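CYTH domain-containing protein (Pyrococcus horikoshii, PDB 2EEN) is of unknown function but carries a CYTH domain, the fold of class IV adenylyl cyclases and thiamine triphosphatases, and so probably acts on triphosphate-containing substrates. Local coordinates at residues 25-29 with 53-57. Residue numbers count along the deposited sequence, not the author numbering.
Sequences MRKEI and IKRFN
Residues 26-29 and 53-56 are extended, their strand axes 4.5 Å apart at closest and 139° between N-to-C directions, 41° short of exactly antiparallel; Met25 (phi/psi -99/-68) and Arg26 form a classic bulge opposite Lys113. Along 53-57, Ile53 O lies 3.4 Å from Ile29 O, two acceptors without a bond. Lys54 CA makes a CA-H...O contact with Ile29 O (3.3 Å); Lys54 CD touches Glu28 OE1 (3.3 Å), which hydrogen-bonds His30. Arg55 sets the register as the antiparallel hydrogen-bonded pair of Ile29: Ile29 N to Arg55 O and Arg55 N to Ile29 O both measure 2.8 Å. Ile29 CB and Arg55 CB, on one sheet face, are 4.0 Å apart; Arg55 NE salt-bridges Glu31. This joins the N-terminal part of strand 23-36 to the C-terminal end of 48-56, in an antiparallel sheet consistent with the CYTH (triphosphate tunnel) fold. Phe56 (chi1 58°) turns its ring face to the Arg26 guanidinium (chi1 74°, then extended): Arg26 CZ sits 3.6 Å from the Phe56 centroid, planes at 20°, a cation-pi stack. Glu28 OE2 accepts Arg26 NE (2.7 Å) and NH2 (2.8 Å), and salt-bridges Lys113. Asn57, left-handed at 42/40, follows the strand; a water links Asn57 N (3.0 Å) to Lys27 O (2.7 Å).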
ATOM      1  N   MET A  25      11.246 -25.257  10.389  1.00 18.50           N
ATOM      2  CA  MET A  25       9.952 -24.926   9.826  1.00 18.82           C
ATOM      3  C   MET A  25      10.100 -24.861   8.315  1.00 20.82           C
ATOM      4  O   MET A  25       9.575 -25.715   7.600  1.00 20.34           O
ATOM      5  CB  MET A  25       9.471 -23.599  10.403  1.00 21.48           C
ATOM      6  CG  MET A  25       9.327 -23.663  11.912  1.00 20.33           C
ATOM      7  SD  MET A  25       8.857 -22.099  12.668  1.00 27.22           S
ATOM      8  CE  MET A  25       7.149 -21.976  12.131  1.00 26.43           C
ATOM      9  N   ARG A  26      10.835 -23.868   7.824  1.00 19.38           N
ATOM     10  CA  ARG A  26      11.052 -23.757   6.388  1.00 20.35           C
ATOM     11  C   ARG A  26      12.148 -22.750   6.077  1.00 20.06           C
ATOM     12  O   ARG A  26      12.524 -21.944   6.928  1.00 20.91           O
ATOM     13  CB  ARG A  26       9.757 -23.344   5.684  1.00 22.94           C
ATOM     14  CG  ARG A  26       9.371 -21.891   5.876  1.00 25.18           C
ATOM     15  CD  ARG A  26       8.030 -21.610   5.219  1.00 27.18           C
ATOM     16  NE  ARG A  26       7.690 -20.192   5.252  1.00 29.64           N
ATOM     17  CZ  ARG A  26       6.488 -19.707   4.963  1.00 29.53           C
ATOM     18  NH1 ARG A  26       5.506 -20.531   4.622  1.00 31.94           N
ATOM     19  NH2 ARG A  26       6.272 -18.401   5.007  1.00 31.03           N
ATOM     20  N   LYS A  27      12.667 -22.818   4.857  1.00 19.05           N
ATOM     21  CA  LYS A  27      13.708 -21.902   4.415  1.00 18.63           C
ATOM     22  C   LYS A  27      13.088 -20.940   3.421  1.00 18.03           C
ATOM     23  O   LYS A  27      12.289 -21.335   2.573  1.00 18.43           O
ATOM     24  CB  LYS A  27      14.850 -22.661   3.747  1.00 19.90           C
ATOM     25  CG  LYS A  27      15.964 -21.755   3.235  1.00 22.10           C
ATOM     26  CD  LYS A  27      17.145 -22.568   2.732  1.00 25.30           C
ATOM     27  CE  LYS A  27      18.285 -21.672   2.280  1.00 27.53           C
ATOM     28  NZ  LYS A  27      19.429 -22.486   1.774  1.00 28.74           N
ATOM     29  N   GLU A  28      13.469 -19.674   3.517  1.00 17.63           N
ATOM     30  CA  GLU A  28      12.924 -18.667   2.622  1.00 17.13           C
ATOM     31  C   GLU A  28      14.038 -17.823   2.031  1.00 17.64           C
ATOM     32  O   GLU A  28      15.097 -17.656   2.632  1.00 17.93           O
ATOM     33  CB  GLU A  28      11.965 -17.733   3.382  1.00 19.36           C
ATOM     34  CG  GLU A  28      10.889 -18.437   4.219  1.00 21.90           C
ATOM     35  CD  GLU A  28      10.044 -17.464   5.035  1.00 24.82           C
ATOM     36  OE1 GLU A  28      10.500 -16.324   5.281  1.00 25.28           O
ATOM     37  OE2 GLU A  28       8.927 -17.838   5.454  1.00 26.56           O
ATOM     38  N   ILE A  29      13.809 -17.331   0.822  1.00 15.88           N
ATOM     39  CA  ILE A  29      14.749 -16.419   0.197  1.00 17.75           C
ATOM     40  C   ILE A  29      14.011 -15.090   0.281  1.00 17.13           C
ATOM     41  O   ILE A  29      12.818 -15.021  -0.008  1.00 18.04           O
ATOM     42  CB  ILE A  29      15.007 -16.763  -1.279  1.00 19.04           C
ATOM     43  CG1 ILE A  29      15.895 -18.002  -1.363  1.00 21.15           C
ATOM     44  CG2 ILE A  29      15.677 -15.576  -1.985  1.00 22.22           C
ATOM     45  CD1 ILE A  29      16.035 -18.568  -2.768  1.00 21.57           C
ATOM     46  N   ILE A  53      10.040  -9.641  -1.162  1.00 17.35           N
ATOM     47  CA  ILE A  53       9.631 -10.768  -1.982  1.00 18.16           C
ATOM     48  C   ILE A  53      10.186 -11.965  -1.228  1.00 19.25           C
ATOM     49  O   ILE A  53      11.392 -12.060  -0.997  1.00 19.10           O
ATOM     50  CB  ILE A  53      10.233 -10.709  -3.397  1.00 20.90           C
ATOM     51  CG1 ILE A  53       9.727  -9.458  -4.124  1.00 24.42           C
ATOM     52  CG2 ILE A  53       9.839 -11.965  -4.174  1.00 22.15           C
ATOM     53  CD1 ILE A  53      10.319  -9.265  -5.512  1.00 28.04           C
ATOM     54  N   LYS A  54       9.291 -12.857  -0.821  1.00 18.51           N
ATOM     55  CA  LYS A  54       9.654 -14.040  -0.059  1.00 20.64           C
ATOM     56  C   LYS A  54       9.435 -15.274  -0.928  1.00 20.73           C
ATOM     57  O   LYS A  54       8.345 -15.478  -1.463  1.00 20.18           O
ATOM     58  CB  LYS A  54       8.774 -14.100   1.194  1.00 22.98           C
ATOM     59  CG  LYS A  54       9.111 -15.186   2.197  1.00 29.12           C
ATOM     60  CD  LYS A  54       8.124 -15.148   3.361  1.00 30.26           C
ATOM     61  CE  LYS A  54       8.180 -13.819   4.104  1.00 32.02           C
ATOM     62  NZ  LYS A  54       7.132 -13.718   5.165  1.00 34.67           N
ATOM     63  N   ARG A  55      10.474 -16.085  -1.075  1.00 19.27           N
ATOM     64  CA  ARG A  55      10.393 -17.292  -1.885  1.00 21.03           C
ATOM     65  C   ARG A  55      10.644 -18.540  -1.037  1.00 20.81           C
ATOM     66  O   ARG A  55      11.645 -18.626  -0.323  1.00 20.44           O
ATOM     67  CB  ARG A  55      11.419 -17.232  -3.018  1.00 23.03           C
ATOM     68  CG  ARG A  55      11.417 -15.931  -3.819  1.00 26.18           C
ATOM     69  CD  ARG A  55      12.480 -15.964  -4.910  1.00 28.52           C
ATOM     70  NE  ARG A  55      12.707 -14.657  -5.533  1.00 28.95           N
ATOM     71  CZ  ARG A  55      11.876 -14.066  -6.385  1.00 29.39           C
ATOM     72  NH1 ARG A  55      10.739 -14.654  -6.737  1.00 28.70           N
ATOM     73  NH2 ARG A  55      12.187 -12.880  -6.891  1.00 30.53           N
ATOM     74  N   PHE A  56       9.733 -19.506  -1.118  1.00 20.61           N
ATOM     75  CA  PHE A  56       9.863 -20.754  -0.375  1.00 21.13           C
ATOM     76  C   PHE A  56       8.980 -21.818  -1.020  1.00 23.21           C
ATOM     77  O   PHE A  56       7.923 -21.504  -1.553  1.00 23.61           O
ATOM     78  CB  PHE A  56       9.448 -20.547   1.087  1.00 20.64           C
ATOM     79  CG  PHE A  56       8.043 -20.049   1.254  1.00 20.92           C
ATOM     80  CD1 PHE A  56       6.972 -20.934   1.306  1.00 22.18           C
ATOM     81  CD2 PHE A  56       7.786 -18.686   1.326  1.00 21.18           C
ATOM     82  CE1 PHE A  56       5.669 -20.466   1.422  1.00 22.99           C
ATOM     83  CE2 PHE A  56       6.488 -18.209   1.441  1.00 23.92           C
ATOM     84  CZ  PHE A  56       5.427 -19.101   1.491  1.00 23.00           C
ATOM     85  N   ASN A  57       9.435 -23.066  -0.990  1.00 26.86           N
ATOM     86  CA  ASN A  57       8.677 -24.180  -1.564  1.00 30.86           C
ATOM     87  C   ASN A  57       7.989 -23.939  -2.915  1.00 31.69           C
ATOM     88  O   ASN A  57       6.862 -24.397  -3.127  1.00 32.59           O
ATOM     89  CB  ASN A  57       7.627 -24.640  -0.564  1.00 33.26           C
ATOM     90  CG  ASN A  57       8.191 -25.562   0.477  1.00 34.71           C
ATOM     91  OD1 ASN A  57       9.011 -25.164   1.303  1.00 33.07           O
ATOM     92  ND2 ASN A  57       7.759 -26.815   0.440  1.00 35.43           N
TER
HETATM   93  O   HOH W   1      11.772 -23.401   0.858  1.00 20.66           O